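Local coordinates for aclacinomycin-N/aclacinomycin-A oxidase (Streptomyces galilaeus, PDB 2IPI), which oxidises the terminal sugar of aclacinomycin antibiotics in two successive steps, using oxygen and a bicovalently attached FAD, at residues M424-M429 against L438-E443; N296-G301 against T379-L384; P470-V475 against R512-V517. One frame throughout, in Å; residues are numbered along the deposited sequence.

Interaction 1 (M424-M429 against L438-E443); sequences MSATWM and LAWIRE. With AKY (methyl (2S,4R)-2-ethyl-2,5,7-trihydroxy-6,11-dioxo-4-{[2,3,6-trideoxy-4-O-{2,6-dideoxy-4-O-[(2S,6S)-6-methyl-5-oxotetrahydro-2h -pyran-2-yl]-alpha-D-lyxo-hexopyranosyl}-3-(dimethylamino)-D-ribo-hexopyranosyl]oxy}-1,2,3,4,6,11-hexahydrotetracene-1-c arboxylate), chain E.
Trp-440 and Ile-441 of helix 434-448 carry the contact, both meeting strand 420-428 around Ala-426. Trp-440 comes first, turning the pyrrole edge of its indole to the strand. CD1 lies 3.4 Å from Ala-426 CB, and Ser-425 O sits at the same edge in the plane of the ring, 3.6 Å from NE1 without forming a hydrogen bond.

Ile-441 follows, and its CG2 branch does the touching. That methyl presses on the backbone, 3.2 Å from Ala-426 N, and also stands 3.4 Å from Ala-426 CB, tighter than usual for two carbons. Arg-442 does not touch the strand; one face of its guanidinium lies against Leu-438 CD2, offset toward the rim, and its NH2 is salt-bridged to Asp-473.

Opposite the helix, the strand serves the bound anthracycline AKY. Thr-427 has OG1 anti to its own carbonyl carbon and beside the backbone N (chi1 -43°), and this hydroxyl shares a 2.9 Å hydrogen bond with the amine N11 of AKY. AKY O4 gives a weak bond to Thr-427 O, while Ser-425 OG closes to 3.0 Å from the N-methyl C52.

Over these segments helix and strand run nearly antiparallel, with 170° between their directions and axes 7.8 Å apart at closest, and the helix covers one face of the strand, while strands 391-398 and 360-368 flank it within the sheet.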
loop_
_atom_site.group_PDB
_atom_site.type_symbol
_atom_site.label_atom_id
_atom_site.label_comp_id
_atom_site.label_asym_id
_atom_site.label_seq_id
_atom_site.Cartn_x
_atom_site.Cartn_y
_atom_site.Cartn_z
ATOM N N MET A 424 4.531 7.377 8.284
ATOM C CA MET A 424 5.711 7.755 9.077
ATOM C C MET A 424 6.537 6.535 9.456
ATOM O O MET A 424 5.997 5.472 9.761
ATOM C CB MET A 424 5.325 8.485 10.355
ATOM C CG MET A 424 4.216 9.508 10.172
ATOM S SD MET A 424 3.897 10.323 11.752
ATOM C CE MET A 424 2.802 11.622 11.203
ATOM N N SER A 425 7.858 6.726 9.434
ATOM C CA SER A 425 8.773 5.632 9.674
ATOM C C SER A 425 10.073 6.051 10.361
ATOM O O SER A 425 10.396 7.233 10.411
ATOM C CB SER A 425 9.145 4.957 8.340
ATOM O OG SER A 425 9.977 5.817 7.571
ATOM N N ALA A 426 10.736 5.024 10.846
ATOM C CA ALA A 426 12.094 4.923 11.323
ATOM C C ALA A 426 12.720 3.721 10.608
ATOM O O ALA A 426 12.069 2.681 10.469
ATOM C CB ALA A 426 12.208 4.727 12.824
ATOM N N THR A 427 13.934 3.924 10.175
ATOM C CA THR A 427 14.713 2.984 9.391
ATOM C C THR A 427 16.119 2.905 9.968
ATOM O O THR A 427 16.666 3.980 10.248
ATOM C CB THR A 427 14.789 3.421 7.913
ATOM O OG1 THR A 427 13.488 3.857 7.501
ATOM C CG2 THR A 427 15.223 2.249 7.056
ATOM N N TRP A 428 16.628 1.697 10.147
ATOM C CA TRP A 428 17.946 1.518 10.759
ATOM C C TRP A 428 18.607 0.201 10.378
ATOM O O TRP A 428 18.058 -0.635 9.680
ATOM C CB TRP A 428 17.884 1.627 12.274
ATOM C CG TRP A 428 17.176 0.622 13.098
ATOM C CD1 TRP A 428 17.762 -0.380 13.835
ATOM C CD2 TRP A 428 15.760 0.486 13.305
ATOM N NE1 TRP A 428 16.800 -1.118 14.480
ATOM C CE2 TRP A 428 15.566 -0.615 14.175
ATOM C CE3 TRP A 428 14.629 1.166 12.857
ATOM C CZ2 TRP A 428 14.299 -1.030 14.587
ATOM C CZ3 TRP A 428 13.377 0.753 13.268
ATOM C CH2 TRP A 428 13.218 -0.337 14.127
ATOM N N MET A 429 19.834 0.039 10.873
ATOM C CA MET A 429 20.568 -1.178 10.563
ATOM C C MET A 429 20.779 -2.060 11.781
ATOM O O MET A 429 20.722 -3.288 11.727
ATOM C CB MET A 429 21.951 -0.852 9.974
ATOM C CG MET A 429 22.597 -2.104 9.401
ATOM S SD MET A 429 24.038 -1.786 8.367
ATOM C CE MET A 429 23.426 -0.535 7.245
ATOM N N LEU A 438 12.282 2.458 17.804
ATOM C CA LEU A 438 10.877 2.253 18.144
ATOM C C LEU A 438 10.324 3.415 18.964
ATOM O O LEU A 438 9.216 3.899 18.727
ATOM C CB LEU A 438 10.690 0.941 18.909
ATOM C CG LEU A 438 10.840 -0.347 18.093
ATOM C CD1 LEU A 438 11.230 -1.510 18.991
ATOM C CD2 LEU A 438 9.543 -0.640 17.350
ATOM N N ALA A 439 11.108 3.879 19.935
ATOM C CA ALA A 439 10.637 4.992 20.760
ATOM C C ALA A 439 10.300 6.215 19.917
ATOM O O ALA A 439 9.253 6.852 20.053
ATOM C CB ALA A 439 11.690 5.344 21.805
ATOM N N TRP A 440 11.205 6.560 19.017
ATOM C CA TRP A 440 11.062 7.688 18.118
ATOM C C TRP A 440 9.761 7.663 17.333
ATOM O O TRP A 440 8.982 8.611 17.364
ATOM C CB TRP A 440 12.270 7.693 17.159
ATOM C CG TRP A 440 11.944 8.242 15.803
ATOM C CD1 TRP A 440 11.663 7.558 14.653
ATOM C CD2 TRP A 440 11.868 9.632 15.474
ATOM N NE1 TRP A 440 11.421 8.442 13.638
ATOM C CE2 TRP A 440 11.540 9.719 14.108
ATOM C CE3 TRP A 440 12.049 10.805 16.212
ATOM C CZ2 TRP A 440 11.384 10.938 13.455
ATOM C CZ3 TRP A 440 11.891 12.011 15.558
ATOM C CH2 TRP A 440 11.563 12.072 14.198
ATOM N N ILE A 441 9.521 6.572 16.589
ATOM C CA ILE A 441 8.358 6.570 15.704
ATOM C C ILE A 441 7.049 6.614 16.482
ATOM O O ILE A 441 6.050 7.186 16.047
ATOM C CB ILE A 441 8.310 5.341 14.768
ATOM C CG1 ILE A 441 8.863 4.046 15.350
ATOM C CG2 ILE A 441 9.009 5.665 13.457
ATOM C CD1 ILE A 441 7.928 3.337 16.306
ATOM N N ARG A 442 7.058 5.984 17.665
ATOM C CA ARG A 442 5.789 5.969 18.392
ATOM C C ARG A 442 5.474 7.349 18.950
ATOM O O ARG A 442 4.325 7.782 18.912
ATOM C CB ARG A 442 5.834 4.931 19.511
ATOM C CG ARG A 442 5.778 3.501 19.015
ATOM C CD ARG A 442 6.547 2.598 19.981
ATOM N NE ARG A 442 6.170 1.207 19.756
ATOM C CZ ARG A 442 6.774 0.122 20.178
ATOM N NH1 ARG A 442 7.872 0.203 20.906
ATOM N NH2 ARG A 442 6.265 -1.066 19.865
ATOM N N GLU A 443 6.496 8.010 19.470
ATOM C CA GLU A 443 6.369 9.358 20.004
ATOM C C GLU A 443 5.840 10.372 19.005
ATOM O O GLU A 443 4.935 11.132 19.349
ATOM C CB GLU A 443 7.742 9.826 20.508
ATOM C CG GLU A 443 8.060 9.420 21.939
ATOM C CD GLU A 443 9.539 9.140 22.132
ATOM O OE1 GLU A 443 9.912 8.505 23.150
ATOM O OE2 GLU A 443 10.339 9.548 21.259
HETATM O O15 AKY E . 2.801 4.357 0.182
HETATM C C42 AKY E . 4.022 4.116 0.185
HETATM C C40 AKY E . 4.888 4.861 -0.860
HETATM C C38 AKY E . 6.341 4.635 -0.746
HETATM C C39 AKY E . 4.781 3.375 1.361
HETATM C C41 AKY E . 4.660 3.346 2.697
HETATM O O14 AKY E . 6.067 2.904 1.030
HETATM C C37 AKY E . 6.873 3.919 0.446
HETATM O O13 AKY E . 8.180 3.487 0.165
HETATM C C35 AKY E . 9.095 3.597 1.214
HETATM C C34 AKY E . 10.093 4.742 1.014
HETATM C C36 AKY E . 9.537 5.835 0.279
HETATM O O11 AKY E . 11.425 4.324 0.393
HETATM C C33 AKY E . 9.762 2.269 1.526
HETATM O O12 AKY E . 8.850 1.085 1.798
HETATM C C32 AKY E . 10.880 1.994 0.734
HETATM C C31 AKY E . 11.886 2.965 0.898
HETATM O O7 AKY E . 17.242 5.593 3.465
HETATM C C7 AKY E . 18.450 4.851 3.292
HETATM C C8 AKY E . 18.915 4.980 1.894
HETATM C C9 AKY E . 19.653 6.281 1.705
HETATM O O9 AKY E . 18.836 7.272 2.225
HETATM C C13 AKY E . 19.977 6.439 0.263
HETATM C C14 AKY E . 18.614 6.480 -0.432
HETATM C C20 AKY E . 19.430 5.432 4.260
HETATM C C19 AKY E . 20.578 6.138 3.892
HETATM C C10 AKY E . 20.940 6.168 2.427
HETATM C C11 AKY E . 21.471 6.598 4.859
HETATM C C18 AKY E . 21.240 6.346 6.212
HETATM C C17 AKY E . 20.098 5.634 6.599
HETATM C C6 AKY E . 19.213 5.201 5.618
HETATM O O6 AKY E . 18.106 4.508 5.958
HETATM C C12 AKY E . 22.187 6.771 7.172
HETATM O O3 AKY E . 23.207 7.418 6.850
HETATM C C15 AKY E . 21.976 6.447 8.535
HETATM C C1 AKY E . 22.942 6.804 9.474
HETATM C C2 AKY E . 22.812 6.467 10.822
HETATM C C3 AKY E . 21.673 5.765 11.216
HETATM C C16 AKY E . 20.828 5.724 8.929
HETATM C C5 AKY E . 19.885 5.316 7.961
HETATM O O5 AKY E . 18.870 4.633 8.203
HETATM C C4 AKY E . 20.699 5.401 10.289
HETATM O O4 AKY E . 19.625 4.706 10.743
HETATM O O18 AKY E . 12.418 3.105 2.225
HETATM C C45 AKY E . 16.111 4.727 3.640
HETATM C C43 AKY E . 21.637 4.846 2.118
HETATM O O16 AKY E . 21.321 3.799 2.695
HETATM O O17 AKY E . 22.653 4.791 1.209
HETATM C C44 AKY E . 23.821 4.318 1.891
HETATM O O19 AKY E . 15.996 3.747 2.638
HETATM C C47 AKY E . 13.585 4.746 3.574
HETATM N N11 AKY E . 12.814 4.295 4.746
HETATM C C52 AKY E . 11.678 5.040 5.168
HETATM C C51 AKY E . 12.732 2.895 4.995
HETATM C C46 AKY E . 14.851 5.584 3.701
HETATM C C48 AKY E . 13.602 3.923 2.285
HETATM C C49 AKY E . 14.819 3.014 2.258
HETATM C C50 AKY E . 14.683 1.522 2.582
#

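Interaction 2 (N296-G301 against T379-L384)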
loop_
_atom_site.group_PDB
_atom_site.type_symbol
_atom_site.label_atom_id
_atom_site.label_comp_id
_atom_site.label_asym_id
_atom_site.label_seq_id
_atom_site.Cartn_x
_atom_site.Cartn_y
_atom_site.Cartn_z
ATOM N N ASN A 296 12.070 14.672 5.871
ATOM C CA ASN A 296 13.229 14.085 6.500
ATOM C C ASN A 296 13.643 14.804 7.785
ATOM O O ASN A 296 13.341 15.984 7.956
ATOM C CB ASN A 296 14.424 14.121 5.537
ATOM C CG ASN A 296 14.199 13.339 4.262
ATOM O OD1 ASN A 296 13.955 12.134 4.274
ATOM N ND2 ASN A 296 14.301 14.021 3.132
ATOM N N SER A 297 14.353 14.086 8.651
ATOM C CA SER A 297 14.914 14.664 9.865
ATOM C C SER A 297 16.120 15.561 9.574
ATOM O O SER A 297 16.590 15.558 8.437
ATOM C CB SER A 297 15.327 13.552 10.834
ATOM O OG SER A 297 14.176 13.046 11.510
ATOM N N ARG A 298 16.584 16.288 10.579
ATOM C CA ARG A 298 17.777 17.106 10.603
ATOM C C ARG A 298 19.023 16.258 10.889
ATOM O O ARG A 298 19.753 16.415 11.864
ATOM C CB ARG A 298 17.807 18.219 11.655
ATOM C CG ARG A 298 18.722 19.395 11.330
ATOM C CD ARG A 298 18.322 20.573 12.212
ATOM N NE ARG A 298 18.867 21.852 11.787
ATOM C CZ ARG A 298 18.224 23.004 11.813
ATOM N NH1 ARG A 298 16.970 23.076 12.250
ATOM N NH2 ARG A 298 18.847 24.102 11.395
ATOM N N ALA A 299 19.265 15.368 9.948
ATOM C CA ALA A 299 20.522 14.668 9.738
ATOM C C ALA A 299 20.608 14.415 8.229
ATOM O O ALA A 299 21.679 14.249 7.645
ATOM C CB ALA A 299 20.645 13.392 10.530
ATOM N N ALA A 300 19.415 14.414 7.636
ATOM C CA ALA A 300 19.223 14.075 6.241
ATOM C C ALA A 300 19.680 15.202 5.320
ATOM O O ALA A 300 19.965 14.998 4.141
ATOM C CB ALA A 300 17.755 13.754 5.996
ATOM N N GLY A 301 19.717 16.402 5.882
ATOM C CA GLY A 301 20.140 17.577 5.157
ATOM C C GLY A 301 19.026 18.443 4.618
ATOM O O GLY A 301 19.096 19.677 4.662
ATOM N N THR A 379 4.385 19.943 16.105
ATOM C CA THR A 379 4.808 18.633 16.588
ATOM C C THR A 379 5.791 18.035 15.587
ATOM O O THR A 379 6.856 17.524 15.935
ATOM C CB THR A 379 3.615 17.675 16.771
ATOM O OG1 THR A 379 2.805 18.103 17.878
ATOM C CG2 THR A 379 4.079 16.267 17.095
ATOM N N LEU A 380 5.393 18.140 14.323
ATOM C CA LEU A 380 6.167 17.721 13.172
ATOM C C LEU A 380 7.537 18.390 13.180
ATOM O O LEU A 380 8.570 17.721 13.224
ATOM C CB LEU A 380 5.422 18.069 11.878
ATOM C CG LEU A 380 5.012 16.917 10.959
ATOM C CD1 LEU A 380 5.105 15.577 11.660
ATOM C CD2 LEU A 380 3.604 17.131 10.429
ATOM N N TYR A 381 7.561 19.720 13.147
ATOM C CA TYR A 381 8.845 20.415 13.100
ATOM C C TYR A 381 9.743 20.032 14.271
ATOM O O TYR A 381 10.917 19.704 14.065
ATOM C CB TYR A 381 8.650 21.937 13.054
ATOM C CG TYR A 381 9.957 22.692 12.904
ATOM C CD1 TYR A 381 10.467 22.928 11.631
ATOM C CD2 TYR A 381 10.680 23.167 13.984
ATOM C CE1 TYR A 381 11.655 23.609 11.463
ATOM C CE2 TYR A 381 11.868 23.856 13.824
ATOM C CZ TYR A 381 12.351 24.076 12.554
ATOM O OH TYR A 381 13.531 24.755 12.359
ATOM N N ARG A 382 9.260 20.081 15.510
ATOM C CA ARG A 382 10.162 19.824 16.640
ATOM C C ARG A 382 10.776 18.435 16.582
ATOM O O ARG A 382 11.966 18.212 16.836
ATOM C CB ARG A 382 9.431 19.990 17.966
ATOM C CG ARG A 382 10.334 20.243 19.170
ATOM C CD ARG A 382 9.475 20.198 20.438
ATOM N NE ARG A 382 8.117 20.699 20.185
ATOM C CZ ARG A 382 7.005 20.015 20.390
ATOM N NH1 ARG A 382 7.069 18.780 20.854
ATOM N NH2 ARG A 382 5.799 20.501 20.146
ATOM N N HIS A 383 9.941 17.442 16.274
ATOM C CA HIS A 383 10.472 16.074 16.234
ATOM C C HIS A 383 11.341 15.849 15.016
ATOM O O HIS A 383 12.236 14.995 14.999
ATOM C CB HIS A 383 9.320 15.080 16.244
ATOM C CG HIS A 383 9.039 14.562 17.626
ATOM N ND1 HIS A 383 8.100 15.125 18.459
ATOM C CD2 HIS A 383 9.591 13.540 18.309
ATOM C CE1 HIS A 383 8.085 14.464 19.598
ATOM N NE2 HIS A 383 8.975 13.492 19.541
ATOM N N LEU A 384 11.088 16.627 13.953
ATOM C CA LEU A 384 11.956 16.368 12.792
ATOM C C LEU A 384 13.247 17.154 12.985
ATOM O O LEU A 384 14.320 16.656 12.672
ATOM C CB LEU A 384 11.227 16.681 11.491
ATOM C CG LEU A 384 10.196 15.636 11.029
ATOM C CD1 LEU A 384 9.276 16.180 9.943
ATOM C CD2 LEU A 384 10.888 14.368 10.558
#
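Leu-384, near the C-terminal end of helix 374-385, gives up the most surface here, chiefly to Ser-297 and Arg-298 of the loop after strand 290-296, with Asn-296 beside them. The helix uses both its backbone and its side chain at this residue. Leu-384 O accepts the one hydrogen bond between the segments, from Arg-298 N at 3.1 Å with an N-H...O angle of 156°, the donor tilted 31° from the carbonyl plane. Ser-297 CA approaches the same oxygen to 3.5 Å in a CA-H...O contact. The isobutyl group reaches the loop through CD2, which stands 3.7 Å from Ser-297 OG and 3.9 Å from Asn-296 O.

The Ser-297 hydroxyl is anti to its own carbonyl carbon (chi1 -79°) and makes its hydrogen bond with Gly-392 O, so Leu-384 CD2 simply packs against a polar atom already satisfied. The Arg-298 chain is extended from CG to NE, and its NH1 comes edge-on to Tyr-381 OH, 3.8 Å away and not bonded; the hydrogen-bonded partner of NH1 is Ser-385 OG. The guanidinium and phenol planes are almost perpendicular.

Arg-298 is the centre of an inverse gamma turn, and Ser-297 O takes Ala-299 N and Ala-300 N from the same face. The arrangement is that of a beta-hairpin connection between antiparallel strands 290-296 and 302-310, docked by its backbone on the last turn of a helix packed against the sheet.

Interaction 3 (P470-V475 against R512-V517)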
loop_
_atom_site.group_PDB
_atom_site.type_symbol
_atom_site.label_atom_id
_atom_site.label_comp_id
_atom_site.label_asym_id
_atom_site.label_seq_id
_atom_site.Cartn_x
_atom_site.Cartn_y
_atom_site.Cartn_z
ATOM N N PRO A 470 0.153 -2.013 8.258
ATOM C CA PRO A 470 -0.201 -2.624 9.549
ATOM C C PRO A 470 0.595 -1.987 10.688
ATOM O O PRO A 470 1.782 -1.735 10.463
ATOM C CB PRO A 470 0.252 -4.074 9.396
ATOM C CG PRO A 470 1.377 -3.955 8.403
ATOM C CD PRO A 470 0.787 -3.013 7.391
ATOM N N ASP A 471 -0.073 -1.771 11.818
ATOM C CA ASP A 471 0.596 -1.268 13.018
ATOM C C ASP A 471 0.007 -1.969 14.254
ATOM O O ASP A 471 -1.099 -1.654 14.668
ATOM C CB ASP A 471 0.440 0.232 13.147
ATOM C CG ASP A 471 1.106 0.805 14.386
ATOM O OD1 ASP A 471 2.089 0.240 14.866
ATOM O OD2 ASP A 471 0.610 1.836 14.893
ATOM N N VAL A 472 0.761 -2.919 14.784
ATOM C CA VAL A 472 0.150 -3.752 15.840
ATOM C C VAL A 472 0.070 -2.986 17.148
ATOM O O VAL A 472 -0.550 -3.398 18.127
ATOM C CB VAL A 472 0.915 -5.083 15.900
ATOM C CG1 VAL A 472 2.122 -4.983 16.816
ATOM C CG2 VAL A 472 -0.058 -6.194 16.291
ATOM N N ASP A 473 0.667 -1.797 17.189
ATOM C CA ASP A 473 0.497 -0.866 18.296
ATOM C C ASP A 473 -0.951 -0.408 18.374
ATOM O O ASP A 473 -1.390 0.093 19.418
ATOM C CB ASP A 473 1.413 0.354 18.138
ATOM C CG ASP A 473 2.882 -0.030 18.207
ATOM O OD1 ASP A 473 3.724 0.617 17.555
ATOM O OD2 ASP A 473 3.185 -1.002 18.939
ATOM N N LEU A 474 -1.696 -0.578 17.272
ATOM C CA LEU A 474 -3.100 -0.178 17.287
ATOM C C LEU A 474 -3.921 -1.052 18.236
ATOM O O LEU A 474 -5.037 -0.664 18.585
ATOM C CB LEU A 474 -3.731 -0.240 15.900
ATOM C CG LEU A 474 -3.175 0.715 14.836
ATOM C CD1 LEU A 474 -4.134 0.799 13.648
ATOM C CD2 LEU A 474 -2.891 2.088 15.416
ATOM N N VAL A 475 -3.352 -2.184 18.615
ATOM C CA VAL A 475 -4.006 -3.137 19.502
ATOM C C VAL A 475 -3.331 -3.145 20.869
ATOM O O VAL A 475 -3.696 -3.931 21.745
ATOM C CB VAL A 475 -3.982 -4.555 18.897
ATOM C CG1 VAL A 475 -4.824 -5.508 19.726
ATOM C CG2 VAL A 475 -4.452 -4.520 17.448
ATOM N N ARG A 512 -5.000 -16.320 9.188
ATOM C CA ARG A 512 -5.010 -15.383 10.289
ATOM C C ARG A 512 -3.621 -14.786 10.501
ATOM O O ARG A 512 -2.653 -15.303 9.947
ATOM C CB ARG A 512 -5.479 -16.094 11.570
ATOM N N HIS A 513 -3.557 -13.732 11.293
ATOM C CA HIS A 513 -2.352 -13.031 11.719
ATOM C C HIS A 513 -2.810 -11.956 12.717
ATOM O O HIS A 513 -4.028 -11.865 12.898
ATOM C CB HIS A 513 -1.547 -12.398 10.592
ATOM C CG HIS A 513 -2.323 -11.483 9.688
ATOM N ND1 HIS A 513 -2.642 -11.820 8.392
ATOM C CD2 HIS A 513 -2.864 -10.258 9.895
ATOM C CE1 HIS A 513 -3.337 -10.839 7.833
ATOM N NE2 HIS A 513 -3.482 -9.873 8.718
ATOM N N ALA A 514 -1.890 -11.195 13.278
ATOM C CA ALA A 514 -2.172 -10.211 14.316
ATOM C C ALA A 514 -3.249 -9.221 13.931
ATOM O O ALA A 514 -4.093 -8.842 14.763
ATOM C CB ALA A 514 -0.897 -9.472 14.727
ATOM N N LEU A 515 -3.294 -8.729 12.688
ATOM C CA LEU A 515 -4.323 -7.665 12.523
ATOM C C LEU A 515 -5.435 -8.169 11.616
ATOM O O LEU A 515 -5.889 -7.473 10.710
ATOM C CB LEU A 515 -3.662 -6.386 12.010
ATOM C CG LEU A 515 -3.319 -5.330 13.075
ATOM C CD1 LEU A 515 -2.917 -5.972 14.390
ATOM C CD2 LEU A 515 -2.222 -4.393 12.586
ATOM N N SER A 516 -5.844 -9.395 11.874
ATOM C CA SER A 516 -6.762 -10.205 11.097
ATOM C C SER A 516 -8.236 -9.906 11.355
ATOM O O SER A 516 -8.602 -9.636 12.493
ATOM C CB SER A 516 -6.512 -11.691 11.443
ATOM O OG SER A 516 -6.421 -12.453 10.256
ATOM N N VAL A 517 -9.043 -9.970 10.303
ATOM C CA VAL A 517 -10.487 -9.891 10.370
ATOM C C VAL A 517 -11.033 -11.096 11.135
ATOM O O VAL A 517 -10.645 -12.250 10.885
ATOM C CB VAL A 517 -11.147 -9.855 8.979
ATOM C CG1 VAL A 517 -10.725 -8.608 8.196
ATOM C CG2 VAL A 517 -10.793 -11.107 8.193
#
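The turn that carries Leu-515 against Val-472 also holds a flat group, the His-513 imidazole, which lies off the interface. Ser-516 OG lies over the centre of one of its faces, 4.1 Å above the plane, Leu-515 N sits at its edge in plane, and the ring also stacks with Phe-94. His-513 and Ser-516 are the ends of a type I beta turn, and this turn presents Ala-514 and Leu-515 to the 470-475 segment.

Leu-515 is the buried centre of the contact, and its two methyls divide the work. CD1 rests against both valines: it is 3.4 Å from Val-472 CG2, closer than carbons usually come, and 3.7 Å from Val-475 CG2, whose side chain slides past in the opposite direction. CD2 lies instead over the backbone, 3.5 Å from Asp-471 N, with Pro-470 CB 4.0 Å away. Both torsions of Leu-515 stand off the staggered positions (chi1 -98°, chi2 34°), which is consistent with a strained or imperfectly fitted side chain. Ala-514 CB adds a contact of 3.7 Å to Val-472 CG2.

No hydrogen bond crosses between the segments; several polar groups find partners elsewhere. Val-472 N bonds to Glu-92 OE1; the CB of Asp-471 points away from the 512-517 segment, and its carboxylate makes salt bridges with Lys-364 and Lys-362. Asp-473 shares Lys-364, which would ease the crowding of Asp-471 OD1 and Asp-473 OD1, two acceptors 3.2 Å apart.

Backbone bonds such as Leu-474 N to Asp-471 O, 2.9 Å, shape residues 472-475 into a 3-10 turn. Here, within the berberine-like region, the Ala-514/Leu-515 tip of a type I turn near the C terminus packs against the segment directly following Asn-468, which binds FAD, and the catalytic Tyr-469.

Helix 434-448 joins all three contacts. Its Trp-440 reaches from interaction 1 into interaction 2, where CZ3 packs 3.1 Å from His-383 O and CH2 3.9 Å from Ser-297 OG; two residues on, Arg-442 NH2 forms a salt bridge of 3.2 Å with Asp-473 OD2 of interaction 3. Interactions 2 and 3 do not touch, their centres being about 29 Å apart. Interaction 1 borders the anthracycline pocket directly, with the side chain of Ser-425 about 8 Å from that of the proton acceptor Tyr-397. The Asn-296 side chain in interaction 2 is about 7 Å from AKY, and the side chain of Pro-470 in interaction 3 is about 6 Å from the FAD.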